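Local coordinates for TqaA (Penicillium aethiopicum, PDB 5DLK), which probably closes a nonribosomal peptide into a ring, this chain being the terminal condensation-like domain of a much longer fungal synthetase, at residues F61-F67 with I176-Q180; T73-L79 with N167-V171; R83-C88 with F193-Q199; Q180-I186 with L323-L328; I272-T276 with I460-S464. The contacts are given in a common frame with arbitrary orientation. Residue numbers count along the deposited sequence, not the author numbering.

Contact 1. Residues F61-F67 with I176-Q180; sequences FIKRGTF and ISHSQ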
# COMPACT_ATOMS: atom_id res chain seq x y z
N PHE A 61 1.97 -7.24 2.49
CA PHE A 61 2.01 -6.33 3.64
C PHE A 61 1.92 -7.07 4.96
O PHE A 61 2.59 -6.70 5.92
CB PHE A 61 0.88 -5.30 3.52
CG PHE A 61 1.14 -4.24 2.50
CD1 PHE A 61 2.29 -3.47 2.58
CD2 PHE A 61 0.26 -4.02 1.44
CE1 PHE A 61 2.56 -2.48 1.63
CE2 PHE A 61 0.52 -3.04 0.48
CZ PHE A 61 1.68 -2.26 0.58
N ILE A 62 1.10 -8.11 5.03
CA ILE A 62 0.96 -8.86 6.29
C ILE A 62 2.27 -9.54 6.68
O ILE A 62 2.71 -9.47 7.84
CB ILE A 62 -0.19 -9.89 6.19
CG1 ILE A 62 -1.52 -9.13 6.13
CG2 ILE A 62 -0.17 -10.83 7.39
CD1 ILE A 62 -2.72 -9.97 5.75
N LYS A 63 2.95 -10.14 5.69
CA LYS A 63 4.20 -10.83 5.96
C LYS A 63 5.28 -9.89 6.45
O LYS A 63 6.22 -10.31 7.11
CB LYS A 63 4.71 -11.54 4.70
CG LYS A 63 4.04 -12.85 4.35
CD LYS A 63 4.83 -13.47 3.17
CE LYS A 63 4.20 -14.74 2.63
NZ LYS A 63 4.02 -15.78 3.70
N ARG A 64 5.15 -8.62 6.09
CA ARG A 64 6.14 -7.61 6.45
C ARG A 64 5.73 -6.80 7.70
O ARG A 64 6.37 -5.78 8.04
CB ARG A 64 6.38 -6.69 5.25
CG ARG A 64 7.21 -7.42 4.16
CD ARG A 64 7.05 -6.83 2.77
NE ARG A 64 7.79 -7.64 1.79
CZ ARG A 64 7.40 -8.83 1.32
NH1 ARG A 64 6.26 -9.40 1.73
NH2 ARG A 64 8.16 -9.47 0.45
N GLY A 65 4.68 -7.25 8.37
CA GLY A 65 4.28 -6.64 9.63
C GLY A 65 3.87 -5.19 9.45
O GLY A 65 4.12 -4.35 10.32
N THR A 66 3.25 -4.89 8.30
CA THR A 66 2.97 -3.51 7.94
C THR A 66 1.74 -3.04 8.72
O THR A 66 0.64 -3.52 8.51
CB THR A 66 2.74 -3.35 6.44
OG1 THR A 66 3.71 -4.15 5.75
CG2 THR A 66 2.93 -1.89 6.01
N PHE A 67 1.96 -2.11 9.64
CA PHE A 67 0.96 -1.80 10.66
C PHE A 67 1.12 -0.34 11.04
O PHE A 67 2.23 0.13 11.29
CB PHE A 67 1.18 -2.74 11.84
CG PHE A 67 0.12 -2.68 12.91
CD1 PHE A 67 -1.23 -2.84 12.61
CD2 PHE A 67 0.50 -2.54 14.25
CE1 PHE A 67 -2.20 -2.82 13.63
CE2 PHE A 67 -0.46 -2.52 15.27
CZ PHE A 67 -1.81 -2.65 14.96
N ILE A 176 -4.35 -0.08 12.05
CA ILE A 176 -4.80 -0.69 10.80
C ILE A 176 -3.61 -1.38 10.11
O ILE A 176 -2.48 -0.89 10.14
CB ILE A 176 -5.48 0.37 9.87
CG1 ILE A 176 -6.07 -0.28 8.61
CG2 ILE A 176 -4.53 1.52 9.55
CD1 ILE A 176 -6.96 0.68 7.80
N SER A 177 -3.89 -2.52 9.49
CA SER A 177 -2.92 -3.25 8.67
C SER A 177 -2.95 -2.69 7.24
O SER A 177 -4.00 -2.34 6.72
CB SER A 177 -3.26 -4.75 8.68
OG SER A 177 -2.54 -5.43 7.67
N HIS A 178 -1.79 -2.61 6.58
CA HIS A 178 -1.75 -2.10 5.21
C HIS A 178 -2.49 -3.04 4.24
O HIS A 178 -2.78 -2.67 3.10
CB HIS A 178 -0.27 -1.87 4.80
CG HIS A 178 -0.06 -0.82 3.74
ND1 HIS A 178 -1.00 -0.53 2.76
CD2 HIS A 178 0.98 0.01 3.50
CE1 HIS A 178 -0.54 0.42 1.98
NE2 HIS A 178 0.68 0.76 2.39
N SER A 179 -2.85 -4.24 4.70
CA SER A 179 -3.75 -5.09 3.92
C SER A 179 -5.13 -4.46 3.78
O SER A 179 -5.96 -4.95 3.01
CB SER A 179 -3.88 -6.48 4.54
OG SER A 179 -4.45 -6.41 5.85
N GLN A 180 -5.37 -3.36 4.51
CA GLN A 180 -6.71 -2.78 4.61
C GLN A 180 -6.81 -1.36 4.07
O GLN A 180 -7.87 -0.73 4.16
CB GLN A 180 -7.18 -2.80 6.09
CG GLN A 180 -7.24 -4.20 6.68
CD GLN A 180 -7.49 -4.17 8.18
OE1 GLN A 180 -6.62 -3.77 8.95
NE2 GLN A 180 -8.70 -4.56 8.60
O HOH W 1 -0.20 -6.08 8.49

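Contact 2. Residues T73-L79 with N167-V171; sequences TIKGRSL and NEHVV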
# COMPACT_ATOMS: atom_id res chain seq x y z
N THR A 73 -4.43 14.50 17.15
CA THR A 73 -4.42 15.27 18.39
C THR A 73 -5.46 16.38 18.26
O THR A 73 -5.35 17.25 17.40
CB THR A 73 -3.04 15.87 18.69
OG1 THR A 73 -2.06 14.84 18.72
CG2 THR A 73 -3.04 16.59 20.05
N ILE A 74 -6.47 16.33 19.13
CA ILE A 74 -7.63 17.20 19.04
C ILE A 74 -7.65 18.15 20.24
O ILE A 74 -7.66 17.69 21.38
CB ILE A 74 -8.94 16.40 19.01
CG1 ILE A 74 -8.90 15.34 17.90
CG2 ILE A 74 -10.13 17.32 18.81
CD1 ILE A 74 -10.07 14.37 17.93
N LYS A 75 -7.65 19.46 19.99
CA LYS A 75 -7.62 20.44 21.08
C LYS A 75 -8.74 21.46 20.94
O LYS A 75 -8.97 22.00 19.86
CB LYS A 75 -6.28 21.17 21.12
CG LYS A 75 -5.15 20.33 21.64
CD LYS A 75 -3.82 21.05 21.52
CE LYS A 75 -2.69 20.18 22.02
NZ LYS A 75 -1.36 20.74 21.66
N GLY A 76 -9.44 21.72 22.04
CA GLY A 76 -10.49 22.73 22.05
C GLY A 76 -11.63 22.37 22.98
O GLY A 76 -11.65 21.29 23.56
N ARG A 77 -12.59 23.28 23.11
CA ARG A 77 -13.70 23.06 24.03
C ARG A 77 -14.92 22.46 23.32
O ARG A 77 -15.88 22.06 23.97
CB ARG A 77 -14.08 24.37 24.72
CG ARG A 77 -12.91 25.32 24.94
CD ARG A 77 -13.37 26.67 25.47
NE ARG A 77 -12.74 27.78 24.74
CZ ARG A 77 -11.62 28.39 25.12
NH1 ARG A 77 -11.00 28.02 26.23
NH2 ARG A 77 -11.13 29.38 24.38
N SER A 78 -14.87 22.38 22.00
CA SER A 78 -16.02 21.95 21.21
C SER A 78 -16.14 20.44 21.05
O SER A 78 -17.15 19.95 20.53
CB SER A 78 -15.98 22.59 19.82
OG SER A 78 -15.91 24.00 19.90
N LEU A 79 -15.13 19.70 21.47
CA LEU A 79 -15.10 18.27 21.20
C LEU A 79 -16.25 17.53 21.88
O LEU A 79 -16.50 17.71 23.06
CB LEU A 79 -13.77 17.66 21.63
CG LEU A 79 -13.63 16.16 21.30
CD1 LEU A 79 -13.76 15.93 19.79
CD2 LEU A 79 -12.31 15.59 21.82
N ASN A 167 -10.84 16.84 28.97
CA ASN A 167 -11.28 16.41 27.63
C ASN A 167 -11.17 17.52 26.58
O ASN A 167 -11.92 17.53 25.60
CB ASN A 167 -12.72 15.88 27.65
CG ASN A 167 -12.83 14.52 28.31
OD1 ASN A 167 -11.85 13.79 28.41
ND2 ASN A 167 -14.03 14.18 28.78
N GLU A 168 -10.24 18.45 26.78
CA GLU A 168 -10.01 19.51 25.80
C GLU A 168 -8.64 19.34 25.13
O GLU A 168 -8.20 20.18 24.33
CB GLU A 168 -10.12 20.88 26.47
CG GLU A 168 -11.47 21.06 27.18
CD GLU A 168 -11.69 22.46 27.72
OE1 GLU A 168 -10.70 23.16 28.04
OE2 GLU A 168 -12.87 22.87 27.84
N HIS A 169 -7.97 18.25 25.48
CA HIS A 169 -6.75 17.79 24.82
C HIS A 169 -6.84 16.27 24.78
O HIS A 169 -6.77 15.60 25.81
CB HIS A 169 -5.49 18.25 25.55
CG HIS A 169 -4.21 17.78 24.93
ND1 HIS A 169 -2.98 18.17 25.40
CD2 HIS A 169 -3.98 16.95 23.89
CE1 HIS A 169 -2.03 17.59 24.67
NE2 HIS A 169 -2.61 16.84 23.75
N VAL A 170 -7.02 15.73 23.58
CA VAL A 170 -7.36 14.33 23.40
C VAL A 170 -6.59 13.79 22.18
O VAL A 170 -6.38 14.52 21.23
CB VAL A 170 -8.89 14.19 23.21
CG1 VAL A 170 -9.25 12.97 22.42
CG2 VAL A 170 -9.62 14.23 24.55
N VAL A 171 -6.14 12.54 22.24
CA VAL A 171 -5.58 11.90 21.03
C VAL A 171 -6.45 10.71 20.65
O VAL A 171 -6.73 9.85 21.48
CB VAL A 171 -4.11 11.43 21.23
CG1 VAL A 171 -3.60 10.69 19.97
CG2 VAL A 171 -3.21 12.62 21.55

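Contact 3. Residues R83-C88 with F193-Q199; sequences RLRETC and FAAIYNQ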
# COMPACT_ATOMS: atom_id res chain seq x y z
N ARG A 83 -19.87 11.61 20.49
CA ARG A 83 -20.00 11.61 19.04
C ARG A 83 -18.74 11.03 18.40
O ARG A 83 -18.81 10.32 17.40
CB ARG A 83 -20.26 13.03 18.52
CG ARG A 83 -20.61 13.08 17.04
CD ARG A 83 -21.94 13.76 16.82
NE ARG A 83 -21.93 15.11 17.38
CZ ARG A 83 -23.01 15.88 17.48
NH1 ARG A 83 -24.19 15.43 17.06
NH2 ARG A 83 -22.92 17.10 18.00
N LEU A 84 -17.59 11.35 18.97
CA LEU A 84 -16.33 10.77 18.54
C LEU A 84 -16.40 9.24 18.63
O LEU A 84 -16.07 8.54 17.66
CB LEU A 84 -15.18 11.31 19.39
CG LEU A 84 -13.81 11.45 18.74
CD1 LEU A 84 -13.88 12.33 17.48
CD2 LEU A 84 -12.85 12.03 19.76
N ARG A 85 -16.85 8.73 19.77
CA ARG A 85 -16.98 7.29 19.99
C ARG A 85 -17.91 6.62 18.98
O ARG A 85 -17.58 5.57 18.43
CB ARG A 85 -17.50 7.00 21.40
CG ARG A 85 -16.50 7.23 22.50
CD ARG A 85 -17.10 6.89 23.87
NE ARG A 85 -16.26 7.46 24.91
CZ ARG A 85 -16.54 8.57 25.58
NH1 ARG A 85 -17.67 9.22 25.37
NH2 ARG A 85 -15.69 9.01 26.50
N GLU A 86 -19.08 7.20 18.77
CA GLU A 86 -20.06 6.61 17.86
C GLU A 86 -19.63 6.69 16.40
O GLU A 86 -20.09 5.91 15.56
CB GLU A 86 -21.42 7.28 18.02
CG GLU A 86 -21.97 7.21 19.43
CD GLU A 86 -22.96 8.33 19.73
OE1 GLU A 86 -23.51 8.92 18.77
OE2 GLU A 86 -23.18 8.62 20.93
N THR A 87 -18.77 7.66 16.09
CA THR A 87 -18.27 7.81 14.72
C THR A 87 -17.35 6.63 14.36
O THR A 87 -17.39 6.13 13.23
CB THR A 87 -17.53 9.14 14.55
OG1 THR A 87 -18.45 10.22 14.81
CG2 THR A 87 -16.97 9.29 13.14
N CYS A 88 -16.55 6.18 15.32
CA CYS A 88 -15.75 4.96 15.15
C CYS A 88 -16.65 3.77 14.79
O CYS A 88 -16.34 2.99 13.88
CB CYS A 88 -14.96 4.65 16.42
SG CYS A 88 -13.77 5.94 16.91
N PHE A 193 -14.77 9.71 8.18
CA PHE A 193 -14.83 9.87 9.64
C PHE A 193 -15.34 11.27 9.99
O PHE A 193 -16.29 11.42 10.75
CB PHE A 193 -13.45 9.64 10.29
CG PHE A 193 -13.49 9.62 11.80
CD1 PHE A 193 -13.53 10.80 12.53
CD2 PHE A 193 -13.47 8.41 12.49
CE1 PHE A 193 -13.57 10.78 13.91
CE2 PHE A 193 -13.50 8.39 13.88
CZ PHE A 193 -13.55 9.58 14.59
N ALA A 194 -14.70 12.29 9.42
CA ALA A 194 -15.07 13.67 9.70
C ALA A 194 -16.52 13.93 9.32
O ALA A 194 -17.26 14.55 10.09
CB ALA A 194 -14.15 14.61 8.98
N ALA A 195 -16.93 13.45 8.15
CA ALA A 195 -18.29 13.65 7.67
C ALA A 195 -19.32 13.00 8.60
O ALA A 195 -20.39 13.57 8.84
CB ALA A 195 -18.44 13.10 6.25
N ILE A 196 -19.00 11.82 9.13
CA ILE A 196 -19.91 11.13 10.02
C ILE A 196 -20.01 11.88 11.35
O ILE A 196 -21.12 12.08 11.87
CB ILE A 196 -19.48 9.68 10.27
CG1 ILE A 196 -19.65 8.85 9.00
CG2 ILE A 196 -20.28 9.07 11.42
CD1 ILE A 196 -19.01 7.48 9.07
N TYR A 197 -18.87 12.30 11.87
CA TYR A 197 -18.85 13.13 13.08
C TYR A 197 -19.60 14.45 12.86
O TYR A 197 -20.37 14.89 13.72
CB TYR A 197 -17.40 13.41 13.50
CG TYR A 197 -17.28 14.27 14.74
CD1 TYR A 197 -17.24 13.69 16.01
CD2 TYR A 197 -17.19 15.65 14.65
CE1 TYR A 197 -17.12 14.47 17.15
CE2 TYR A 197 -17.07 16.44 15.78
CZ TYR A 197 -17.03 15.84 17.03
OH TYR A 197 -16.92 16.62 18.15
N ASN A 198 -19.38 15.07 11.70
CA ASN A 198 -20.02 16.35 11.37
C ASN A 198 -21.49 16.19 10.97
O ASN A 198 -22.16 17.17 10.64
CB ASN A 198 -19.28 17.05 10.24
CG ASN A 198 -17.91 17.52 10.64
OD1 ASN A 198 -17.62 17.67 11.83
ND2 ASN A 198 -17.06 17.76 9.65
N GLN A 199 -21.95 14.95 10.98
CA GLN A 199 -23.31 14.59 10.58
C GLN A 199 -23.64 15.07 9.17
O GLN A 199 -24.71 15.63 8.91
CB GLN A 199 -24.31 15.14 11.60
CG GLN A 199 -24.14 14.52 12.97
CD GLN A 199 -25.02 15.15 14.02
OE1 GLN A 199 -25.07 16.38 14.16
NE2 GLN A 199 -25.74 14.31 14.76

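Contact 4. Residues Q180-I186 with L323-L328; sequences QWDGVSI and LLGCTL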
# COMPACT_ATOMS: atom_id res chain seq x y z
N GLN A 180 -5.37 -3.36 4.51
CA GLN A 180 -6.71 -2.78 4.61
C GLN A 180 -6.81 -1.36 4.07
O GLN A 180 -7.87 -0.73 4.16
CB GLN A 180 -7.18 -2.80 6.09
CG GLN A 180 -7.24 -4.20 6.68
CD GLN A 180 -7.49 -4.17 8.18
OE1 GLN A 180 -6.62 -3.77 8.95
NE2 GLN A 180 -8.70 -4.56 8.60
N TRP A 181 -5.73 -0.82 3.50
CA TRP A 181 -5.79 0.53 2.97
C TRP A 181 -4.70 0.72 1.90
O TRP A 181 -3.81 -0.11 1.76
CB TRP A 181 -5.61 1.59 4.09
CG TRP A 181 -4.25 1.57 4.72
CD1 TRP A 181 -3.84 0.78 5.75
CD2 TRP A 181 -3.11 2.36 4.34
NE1 TRP A 181 -2.53 1.03 6.05
CE2 TRP A 181 -2.05 2.00 5.19
CE3 TRP A 181 -2.89 3.33 3.36
CZ2 TRP A 181 -0.78 2.57 5.10
CZ3 TRP A 181 -1.61 3.91 3.27
CH2 TRP A 181 -0.58 3.53 4.13
N ASP A 182 -4.81 1.80 1.13
CA ASP A 182 -3.73 2.21 0.24
C ASP A 182 -3.69 3.73 0.11
O ASP A 182 -4.54 4.44 0.66
CB ASP A 182 -3.87 1.55 -1.14
CG ASP A 182 -5.21 1.80 -1.79
OD1 ASP A 182 -5.86 2.83 -1.50
OD2 ASP A 182 -5.61 0.97 -2.64
N GLY A 183 -2.68 4.23 -0.60
CA GLY A 183 -2.46 5.66 -0.69
C GLY A 183 -3.65 6.42 -1.26
O GLY A 183 -3.93 7.55 -0.86
N VAL A 184 -4.35 5.78 -2.19
CA VAL A 184 -5.51 6.40 -2.83
C VAL A 184 -6.70 6.51 -1.88
O VAL A 184 -7.41 7.51 -1.91
CB VAL A 184 -5.95 5.61 -4.10
CG1 VAL A 184 -7.34 6.04 -4.58
CG2 VAL A 184 -4.92 5.78 -5.21
N SER A 185 -6.92 5.51 -1.04
CA SER A 185 -8.18 5.44 -0.31
C SER A 185 -8.08 5.81 1.17
O SER A 185 -9.10 6.09 1.80
CB SER A 185 -8.82 4.04 -0.46
OG SER A 185 -8.05 3.01 0.14
N ILE A 186 -6.88 5.83 1.74
CA ILE A 186 -6.76 6.25 3.14
C ILE A 186 -7.28 7.69 3.40
O ILE A 186 -7.83 7.94 4.48
CB ILE A 186 -5.30 6.11 3.68
CG1 ILE A 186 -5.27 6.28 5.21
CG2 ILE A 186 -4.30 7.03 3.00
CD1 ILE A 186 -6.08 5.25 5.95
N LEU A 323 -13.48 3.28 -3.07
CA LEU A 323 -13.69 2.14 -2.17
C LEU A 323 -12.44 1.95 -1.32
O LEU A 323 -11.31 2.14 -1.80
CB LEU A 323 -14.04 0.86 -2.93
CG LEU A 323 -13.04 0.16 -3.86
CD1 LEU A 323 -12.24 -0.90 -3.11
CD2 LEU A 323 -13.77 -0.47 -5.03
N LEU A 324 -12.64 1.58 -0.06
CA LEU A 324 -11.53 1.51 0.89
C LEU A 324 -10.94 0.11 0.94
O LEU A 324 -11.63 -0.88 1.16
CB LEU A 324 -12.00 1.94 2.29
CG LEU A 324 -10.93 2.03 3.38
CD1 LEU A 324 -9.90 3.11 3.07
CD2 LEU A 324 -11.61 2.26 4.75
N GLY A 325 -9.63 0.04 0.75
CA GLY A 325 -8.95 -1.24 0.80
C GLY A 325 -7.60 -1.12 0.14
O GLY A 325 -7.20 -0.04 -0.27
N CYS A 326 -6.91 -2.24 0.02
CA CYS A 326 -5.59 -2.25 -0.58
C CYS A 326 -5.69 -2.85 -1.98
O CYS A 326 -5.63 -4.05 -2.14
CB CYS A 326 -4.62 -3.07 0.26
SG CYS A 326 -2.96 -3.12 -0.47
N THR A 327 -5.88 -2.00 -2.98
CA THR A 327 -5.94 -2.49 -4.36
C THR A 327 -4.59 -2.39 -5.06
O THR A 327 -4.48 -2.72 -6.26
CB THR A 327 -6.97 -1.73 -5.20
OG1 THR A 327 -6.56 -0.37 -5.37
CG2 THR A 327 -8.36 -1.80 -4.53
N LEU A 328 -3.57 -1.91 -4.34
CA LEU A 328 -2.19 -1.86 -4.84
C LEU A 328 -1.77 -3.18 -5.43
O LEU A 328 -2.16 -4.23 -4.93
CB LEU A 328 -1.20 -1.50 -3.72
CG LEU A 328 -1.19 -0.12 -3.08
CD1 LEU A 328 -0.09 -0.07 -2.03
CD2 LEU A 328 -0.99 0.95 -4.13

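Contact 5. Residues I272-T276 with I460-S464; sequences IVPPT and ITKFS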
# COMPACT_ATOMS: atom_id res chain seq x y z
N ILE A 272 16.33 15.76 -3.64
CA ILE A 272 16.82 16.55 -4.76
C ILE A 272 15.84 17.65 -5.10
O ILE A 272 14.69 17.58 -4.70
CB ILE A 272 17.06 15.70 -6.03
CG1 ILE A 272 15.77 14.98 -6.45
CG2 ILE A 272 18.15 14.69 -5.77
CD1 ILE A 272 15.92 14.26 -7.81
N VAL A 273 16.32 18.66 -5.82
CA VAL A 273 15.45 19.68 -6.38
C VAL A 273 14.34 19.01 -7.18
O VAL A 273 14.64 18.09 -7.93
CB VAL A 273 16.23 20.63 -7.29
CG1 VAL A 273 15.29 21.64 -7.93
CG2 VAL A 273 17.36 21.29 -6.49
N PRO A 274 13.07 19.43 -6.98
CA PRO A 274 11.96 18.78 -7.71
C PRO A 274 12.21 18.85 -9.20
O PRO A 274 12.43 19.93 -9.75
CB PRO A 274 10.74 19.61 -7.30
CG PRO A 274 11.08 20.04 -5.89
CD PRO A 274 12.57 20.36 -5.96
N PRO A 275 12.25 17.68 -9.85
CA PRO A 275 12.62 17.66 -11.27
C PRO A 275 11.63 18.41 -12.14
O PRO A 275 10.43 18.43 -11.87
CB PRO A 275 12.63 16.17 -11.62
CG PRO A 275 12.81 15.47 -10.32
CD PRO A 275 12.14 16.32 -9.29
N THR A 276 12.17 19.03 -13.18
CA THR A 276 11.39 19.61 -14.26
C THR A 276 10.97 18.50 -15.22
O THR A 276 11.81 17.78 -15.76
CB THR A 276 12.22 20.67 -15.02
OG1 THR A 276 12.61 21.71 -14.10
CG2 THR A 276 11.40 21.27 -16.16
N ILE A 460 18.07 10.92 -12.03
CA ILE A 460 16.82 11.67 -12.17
C ILE A 460 17.12 13.15 -12.49
O ILE A 460 16.54 13.74 -13.41
CB ILE A 460 15.96 11.59 -10.89
CG1 ILE A 460 15.42 10.16 -10.71
CG2 ILE A 460 14.80 12.57 -10.97
CD1 ILE A 460 14.75 9.92 -9.32
N THR A 461 18.00 13.74 -11.69
CA THR A 461 18.35 15.15 -11.94
C THR A 461 19.03 15.35 -13.30
O THR A 461 18.76 16.33 -13.99
CB THR A 461 19.25 15.69 -10.83
OG1 THR A 461 18.52 15.67 -9.60
CG2 THR A 461 19.67 17.12 -11.14
N LYS A 462 19.88 14.42 -13.70
CA LYS A 462 20.53 14.54 -15.00
C LYS A 462 19.51 14.46 -16.15
O LYS A 462 19.57 15.24 -17.10
CB LYS A 462 21.61 13.47 -15.15
CG LYS A 462 22.50 13.65 -16.37
CD LYS A 462 23.88 13.03 -16.14
CE LYS A 462 24.54 13.61 -14.90
NZ LYS A 462 25.93 13.09 -14.71
N PHE A 463 18.58 13.53 -16.04
CA PHE A 463 17.52 13.39 -17.04
C PHE A 463 16.71 14.68 -17.18
O PHE A 463 16.39 15.13 -18.29
CB PHE A 463 16.58 12.24 -16.68
CG PHE A 463 17.10 10.85 -17.01
CD1 PHE A 463 18.36 10.66 -17.53
CD2 PHE A 463 16.28 9.74 -16.80
CE1 PHE A 463 18.83 9.37 -17.82
CE2 PHE A 463 16.72 8.46 -17.10
CZ PHE A 463 17.98 8.26 -17.61
N SER A 464 16.39 15.27 -16.03
CA SER A 464 15.59 16.49 -15.93
C SER A 464 16.32 17.69 -16.54
O SER A 464 15.74 18.50 -17.28
CB SER A 464 15.27 16.75 -14.45
OG SER A 464 14.71 18.04 -14.26
O HOH W 2 16.31 17.38 -9.83
O HOH W 3 13.21 18.31 -18.09

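Contact 1. Residues F61-F67 with I176-Q180
In this condensation-type domain Ser177 and His178 open the sequence that corresponds to the HHxxxDG signature of the family, and helix 56-63 packs against them just before the chain enters strand 67-75. The His178 side chain, with chi1 t, swings its ring onto that of Phe61, whose own chi1 is m. The two form a face-to-face stack with centroids 3.8 Å apart and planes at 6°, and Trp181 stacks on the other face of the imidazole, so the histidine is held in a sandwich of aromatic rings. Gly183, which binds phosphopantetheine, is about 6 Å from the His178 side chain.

Thr66 fixes the edge of this arrangement. Its m rotamer turns OG1 back to donate to Phe61 O at 2.8 Å and leaves CG2 3.4 Å from His178 CB. The helix ends in a Schellman motif with Gly65 at positive phi; just beyond it Thr66 O accepts from His178 N at 3.2 Å. One residue on, Phe67 and Ser177 make an antiparallel non-hydrogen-bonded pair; the t rotamer of Phe67 carries CD1 to 3.4 Å from Ile176 O. Ile62 extends CD1 to 3.9 Å from Ser179 CB. Ser177 (t) and Ser179 (p) share a 2.8 Å hydrogen bond between their OG atoms, and a water joins Ser177 OG at 2.6 Å to Thr66 O at 2.7 Å.

Contact 2. Residues T73-L79 with N167-V171
Strands 67-75 and 169-177 run antiparallel in the mixed sheet of the N-terminal half of the chloramphenicol acetyltransferase-like fold, and these segments are where the pair frays into loops. Main-chain hydrogen bonding sets the register. Ile74 and Val170 are the hydrogen-bonded pair, with Ile74 N to Val170 O at 2.8 Å and Val170 N to Ile74 O at 3.0 Å; Thr73 with Val171 and Lys75 with His169 are non-hydrogen-bonded pairs. Gly76 N adds a bond to Glu168 O at 3.0 Å past the strand ends, at a backbone conformation that a side chain would obstruct.

CA-H...O contacts fill the intervals between these bonds, the shorter ones being Lys75 CA to Glu168 O and Glu168 CA to Gly76 O, both 3.3 Å.

Apolar packing differs on the two faces of the sheet. Ile74 and Val170 look toward helix 81-94, and Leu79, beyond the strand, folds back to bring CD2 to 3.9 Å from Val170 CB. The face carrying Thr73, Lys75, His169 and Val171 meets helix 132-144. There the aliphatic part of Lys75 covers the imidazole in a CH-pi contact, CE lying 3.7 Å from the centroid of the His169 ring and 9° off its normal.

Contact 3. Residues R83-C88 with F193-Q199
Thr87 lays its methyl group squarely over the ring of Phe193: CG2 sits 3.5 Å from the centroid and 4° off the normal, a nearly ideal CH-pi contact. It is the centre of a helix-helix packing in the N-terminal half of the condensation-domain fold, where helices 81-94 and 186-197 cross with their short segments at 127° and 9.2 Å between axes. The threonine can face an apolar surface because its hydroxyl is satisfied within its own helix, OG1 donating to Arg83 O at 2.6 Å. Its CG2 also reaches Ile196 CG2 at 3.7 Å, while Thr87 CA and Tyr197 CA come within 5.6 Å.

The Phe193 ring is enclosed further along its edge by Leu84 and by Cys88, whose SG makes a sulfur-aromatic contact 5.2 Å from the centroid. Tyr197 lies against the preceding turn of helix 81-94. Arg83 uses its aliphatic part here, CG being 3.6 Å from Tyr197 CD1, and the Tyr197 hydroxyl bonds to the backbone N of Asn80 just before the helix. Helix 186-197 then ends in a Schellman motif at Gln199. Leu84 spans the two aromatic residues, its CD1 standing 3.9 Å from both Phe193 CE1 and Tyr197 CE1.

Contact 4. Residues Q180-I186 with L323-L328
Asp182, the aspartate of the sequence that corresponds to HHxxxDG, distributes its carboxylate between two loops. OD1 serves its own loop: it accepts from Ser185 N at 2.9 Å, an Asx motif, and from Ser185 OG at 2.7 Å. OD2 reaches across to accept from Thr327 N at 3.0 Å, and its charge is met by a salt bridge to Arg313, which also donates to Leu323 O. Ser185 OG, donor to Asp182 OD1, in turn accepts a weak 3.4 Å bond from Gly325 N. The Thr327 hydroxyl is engaged with the backbone O of Asn311.

Gln180 points away from this centre; its OE1 accepts from Ser177 N and its NE2 donates to Ile97 O. Its carbonyl is less well served: Gln180 O is buried without a polar partner in the model and has a CA-H...O contact at 3.6 Å from Gly325 CA. The chains come to 4.2 Å between Gly325 CA and Trp181 CA; at Gly325's backbone angles a CB would collide with Leu324 O. Van der Waals contacts add Leu324 CD1, 3.5 Å from Ser185 OG, and Leu328 CG, 3.7 Å from Asp182 CB.

With its carboxylate so fully engaged, Asp182 is best read as structural, as in related condensation domains, shaping the loop whose Gly183 binds phosphopantetheine.

Contact 5. Residues I272-T276 with I460-S464
Ile460 points toward the 272-276 segment and makes the apolar part of the contact. Its CG2 lies 3.6 Å from Pro275 CG and 3.8 Å from Ile272 CD1, so one methyl group touches both residues; the Ile460 side chain also packs on Val435 and Ala290. Next along the helix, Thr461 brings OG1 to 3.5 Å from Ile272 CD1. The same hydroxyl has a weak hydrogen bond to Ser457 O, one turn back, and a water that lies 2.8 Å from Thr461 OG1 donates to Val273 O at 2.6 Å, bridging Val273 and Thr461, which do not touch each other directly.

The setting is the C-terminal half of the chloramphenicol acetyltransferase-like fold. Strand 265-272 is an outermost strand of the six-stranded mixed sheet within this chain, and the proline-containing loop after it passes beside helix 446-465 on the way to helix 283-299; Thr282, which binds phosphopantetheine, has its side chain about 11 Å from that of Pro275.

Phe463 is turned elsewhere, against helices 283-299 and 346-358. Ser464 then returns to the interface one turn after Ile460. With chi1 t, its OG accepts a hydrogen bond from Thr276 N at 2.9 Å, at an N-H...O angle of 135°. A second water donates to Ser464 O at 2.7 Å and to Thr276 O at 2.8 Å.

In the fold
From the N terminus, helix 56-63 opens contact 1, which closes at 176-180. Contact 2, pairing two neighbouring strands of the N-terminal sheet, lies entirely within that loop. Contact 3 starts inside both loops but closes later, at helix 186-197, so it crosses contacts 1 and 2; Leu79 of contact 2 packs on its Tyr197 and Leu84. Contact 4 begins at Gln180, the last residue of contact 1, and runs to 323-328, crossing contact 3 and joining the N-terminal half to the C-terminal half. Contact 5 opens within that span and closes near the C terminus, crossing contact 4 and fastening the last long helix beside the C-terminal sheet.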